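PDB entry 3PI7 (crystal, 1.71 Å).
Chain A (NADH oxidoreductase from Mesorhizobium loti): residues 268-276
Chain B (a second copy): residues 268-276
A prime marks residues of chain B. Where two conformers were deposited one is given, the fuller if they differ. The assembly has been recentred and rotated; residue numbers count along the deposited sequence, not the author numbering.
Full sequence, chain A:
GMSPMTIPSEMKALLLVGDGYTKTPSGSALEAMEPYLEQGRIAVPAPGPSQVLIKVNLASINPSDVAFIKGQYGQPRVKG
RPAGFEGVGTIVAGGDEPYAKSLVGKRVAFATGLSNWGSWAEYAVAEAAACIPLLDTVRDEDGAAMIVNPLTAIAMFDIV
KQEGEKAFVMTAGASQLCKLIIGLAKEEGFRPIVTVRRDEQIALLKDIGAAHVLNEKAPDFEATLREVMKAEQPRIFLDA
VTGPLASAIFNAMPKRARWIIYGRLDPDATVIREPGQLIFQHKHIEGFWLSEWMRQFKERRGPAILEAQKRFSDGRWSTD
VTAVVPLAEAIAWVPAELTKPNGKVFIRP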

# COMPACT_ATOMS: atom_id res chain seq x y z
N ASP A 268 -1.14 -0.79 -18.14
CA ASP A 268 -2.04 0.38 -18.03
C ASP A 268 -2.01 0.94 -16.59
O ASP A 268 -1.68 0.22 -15.66
CB ASP A 268 -3.47 0.04 -18.45
CG ASP A 268 -3.67 -0.04 -19.95
OD1 ASP A 268 -2.66 0.07 -20.70
OD2 ASP A 268 -4.82 -0.29 -20.38
N ALA A 269 -2.28 2.25 -16.44
CA ALA A 269 -2.21 2.95 -15.15
C ALA A 269 -2.93 2.20 -14.04
O ALA A 269 -4.08 1.77 -14.22
CB ALA A 269 -2.79 4.36 -15.29
N THR A 270 -2.23 2.01 -12.89
CA THR A 270 -2.80 1.39 -11.70
C THR A 270 -3.24 2.52 -10.78
O THR A 270 -2.41 3.26 -10.24
CB THR A 270 -1.83 0.43 -11.04
OG1 THR A 270 -1.46 -0.57 -11.98
CG2 THR A 270 -2.42 -0.24 -9.82
N VAL A 271 -4.55 2.64 -10.62
CA VAL A 271 -5.14 3.74 -9.85
C VAL A 271 -5.63 3.23 -8.50
O VAL A 271 -6.22 2.16 -8.44
CB VAL A 271 -6.30 4.41 -10.65
CG1 VAL A 271 -7.07 5.42 -9.80
CG2 VAL A 271 -5.79 5.07 -11.93
N ILE A 272 -5.39 3.99 -7.44
CA ILE A 272 -6.04 3.76 -6.14
C ILE A 272 -7.31 4.60 -6.28
O ILE A 272 -7.27 5.83 -6.11
CB ILE A 272 -5.16 4.17 -4.95
CG1 ILE A 272 -3.79 3.47 -4.98
CG2 ILE A 272 -5.92 3.89 -3.64
CD1 ILE A 272 -2.69 4.12 -4.04
N ARG A 273 -8.41 3.94 -6.67
CA ARG A 273 -9.67 4.62 -6.97
C ARG A 273 -10.15 5.51 -5.82
O ARG A 273 -10.55 6.65 -6.06
CB ARG A 273 -10.77 3.62 -7.33
CG ARG A 273 -11.95 4.30 -8.02
CD ARG A 273 -13.05 3.32 -8.35
NE ARG A 273 -12.66 2.37 -9.40
CZ ARG A 273 -13.45 1.41 -9.87
NH1 ARG A 273 -14.67 1.24 -9.37
NH2 ARG A 273 -13.02 0.60 -10.82
N GLU A 274 -10.13 4.98 -4.59
CA GLU A 274 -10.61 5.74 -3.44
C GLU A 274 -9.56 5.69 -2.35
O GLU A 274 -9.62 4.79 -1.51
CB GLU A 274 -11.94 5.15 -2.94
CG GLU A 274 -13.13 5.34 -3.86
CD GLU A 274 -13.55 6.77 -4.16
OE1 GLU A 274 -13.44 7.64 -3.26
OE2 GLU A 274 -14.00 7.02 -5.30
N PRO A 275 -8.56 6.60 -2.35
CA PRO A 275 -7.53 6.54 -1.30
C PRO A 275 -8.10 6.62 0.12
O PRO A 275 -7.48 6.08 1.03
CB PRO A 275 -6.63 7.75 -1.61
CG PRO A 275 -6.81 7.97 -3.06
CD PRO A 275 -8.28 7.70 -3.29
N GLY A 276 -9.31 7.17 0.27
CA GLY A 276 -10.01 7.21 1.56
C GLY A 276 -10.19 5.82 2.16
O GLY A 276 -10.27 5.67 3.38
N ASP B 268 -7.94 14.37 -7.84
CA ASP B 268 -7.45 13.82 -9.11
C ASP B 268 -6.90 12.39 -8.89
O ASP B 268 -6.52 12.04 -7.78
CB ASP B 268 -6.39 14.71 -9.76
CG ASP B 268 -6.96 15.94 -10.44
OD1 ASP B 268 -8.19 16.17 -10.35
OD2 ASP B 268 -6.16 16.71 -11.02
N ALA B 269 -6.94 11.55 -9.94
CA ALA B 269 -6.54 10.14 -9.87
C ALA B 269 -5.20 9.95 -9.19
O ALA B 269 -4.23 10.64 -9.52
CB ALA B 269 -6.50 9.54 -11.28
N THR B 270 -5.15 9.02 -8.21
CA THR B 270 -3.91 8.66 -7.51
C THR B 270 -3.39 7.40 -8.18
O THR B 270 -4.00 6.33 -8.09
CB THR B 270 -4.13 8.49 -6.02
OG1 THR B 270 -4.65 9.71 -5.49
CG2 THR B 270 -2.86 8.14 -5.28
N VAL B 271 -2.26 7.54 -8.85
CA VAL B 271 -1.67 6.45 -9.64
C VAL B 271 -0.47 5.88 -8.92
O VAL B 271 0.34 6.64 -8.38
CB VAL B 271 -1.30 6.95 -11.07
CG1 VAL B 271 -0.50 5.90 -11.85
CG2 VAL B 271 -2.53 7.37 -11.86
N ILE B 272 -0.33 4.56 -8.91
CA ILE B 272 0.92 3.89 -8.50
C ILE B 272 1.68 3.82 -9.83
O ILE B 272 1.41 2.94 -10.66
CB ILE B 272 0.69 2.52 -7.86
CG1 ILE B 272 -0.27 2.61 -6.65
CG2 ILE B 272 2.04 1.92 -7.46
CD1 ILE B 272 -0.88 1.23 -6.19
N ARG B 273 2.57 4.80 -10.06
CA ARG B 273 3.27 4.94 -11.32
C ARG B 273 4.02 3.67 -11.73
O ARG B 273 3.92 3.26 -12.89
CB ARG B 273 4.26 6.11 -11.28
CG ARG B 273 4.71 6.53 -12.68
CD ARG B 273 5.72 7.66 -12.64
NE ARG B 273 5.11 8.92 -12.19
CZ ARG B 273 5.78 10.06 -12.06
NH1 ARG B 273 7.08 10.11 -12.34
NH2 ARG B 273 5.16 11.16 -11.65
N GLU B 274 4.75 3.07 -10.80
CA GLU B 274 5.52 1.86 -11.11
C GLU B 274 5.22 0.81 -10.07
O GLU B 274 5.92 0.74 -9.06
CB GLU B 274 7.02 2.20 -11.11
CG GLU B 274 7.50 3.09 -12.25
CD GLU B 274 7.31 2.55 -13.66
OE1 GLU B 274 7.45 1.32 -13.87
OE2 GLU B 274 7.05 3.38 -14.57
N PRO B 275 4.16 -0.01 -10.25
CA PRO B 275 3.85 -1.02 -9.24
C PRO B 275 5.00 -1.99 -8.97
O PRO B 275 5.09 -2.51 -7.86
CB PRO B 275 2.63 -1.77 -9.83
CG PRO B 275 1.99 -0.77 -10.70
CD PRO B 275 3.17 -0.04 -11.34
N GLY B 276 5.94 -2.13 -9.92
CA GLY B 276 7.15 -2.93 -9.74
C GLY B 276 7.96 -2.49 -8.53
O GLY B 276 8.68 -3.29 -7.93
O HOH W 1 0.48 2.44 -13.08
O HOH W 2 -7.59 8.19 -7.24

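The two copies of the segment meet across an exact two-fold axis, with Val271 facing Val271′ at its centre, so every contact described for one chain recurs with the chains exchanged. Their short strands run in broadly antiparallel directions, inclined at 134°, and their axes approach to 4.6 Å. Together the two stretches bury 442 Å².

Two direct hydrogen bonds join the backbones. The amide N of Ile272 donates to Thr270′ O at 2.8 Å, and Ile272′ N donates to Thr270 O over the same distance; an N-H...O angle of 161° makes both nearly straight. The partner groups that would close each pair, Thr270 N and Ile272′ O, do not meet directly. A water fills the gap, accepting from Thr270 N at 2.8 Å and donating to Ile272′ O at 2.6 Å. Its symmetry mate accepts from Thr270′ N at 2.8 Å and donates to Ile272 O at 2.6 Å. The amides and carbonyls of Thr270 and Ile272 are thus all satisfied across the interface, half by protein and half by solvent. Each Thr270 carbonyl has a further neighbour: Thr270 O lies 3.3 Å from Val271′ CA, a CA-H...O contact. It accompanies the close approach of the two valine backbones, with Val271 CA 4.4 Å from Val271′ CA.

Side chains alternate between the two faces of this small sheet. On one face, Val271 and Val271′ pack across the axis, with 4.0 Å between CG2 of Val271 and CG2 of Val271′. The t rotamer of Val271 also places its CG1 4.4 Å from Ala269′ CB, an apolar contact at the exposed margin, where the small methyl adds cover to the partly exposed valine.

The opposite face carries Thr270 and Ile272 from both chains, all buried. Ile272, with chi1 m and chi2 t, brings its side chain up to the axis, so that CG1 of Ile272 lies 3.9 Å from CD1 of Ile272′, while its CD1 approaches Thr270′ CG2 at 4.2 Å. Threonine suits this position because its methyl can join the apolar packing while its hydroxyl remains satisfied: Thr270 OG1 is hydrogen-bonded elsewhere in the structure, and its 3.7 Å approach to Pro275′ CG is simply packing against the buried proline ring.

The charged side chains take no part in the contact. The CA-to-CB bonds of Arg273 and Glu274 point away from the partner stretch, Asp268 is out of reach, and the Arg273 guanidinium finds its hydrogen bonds elsewhere.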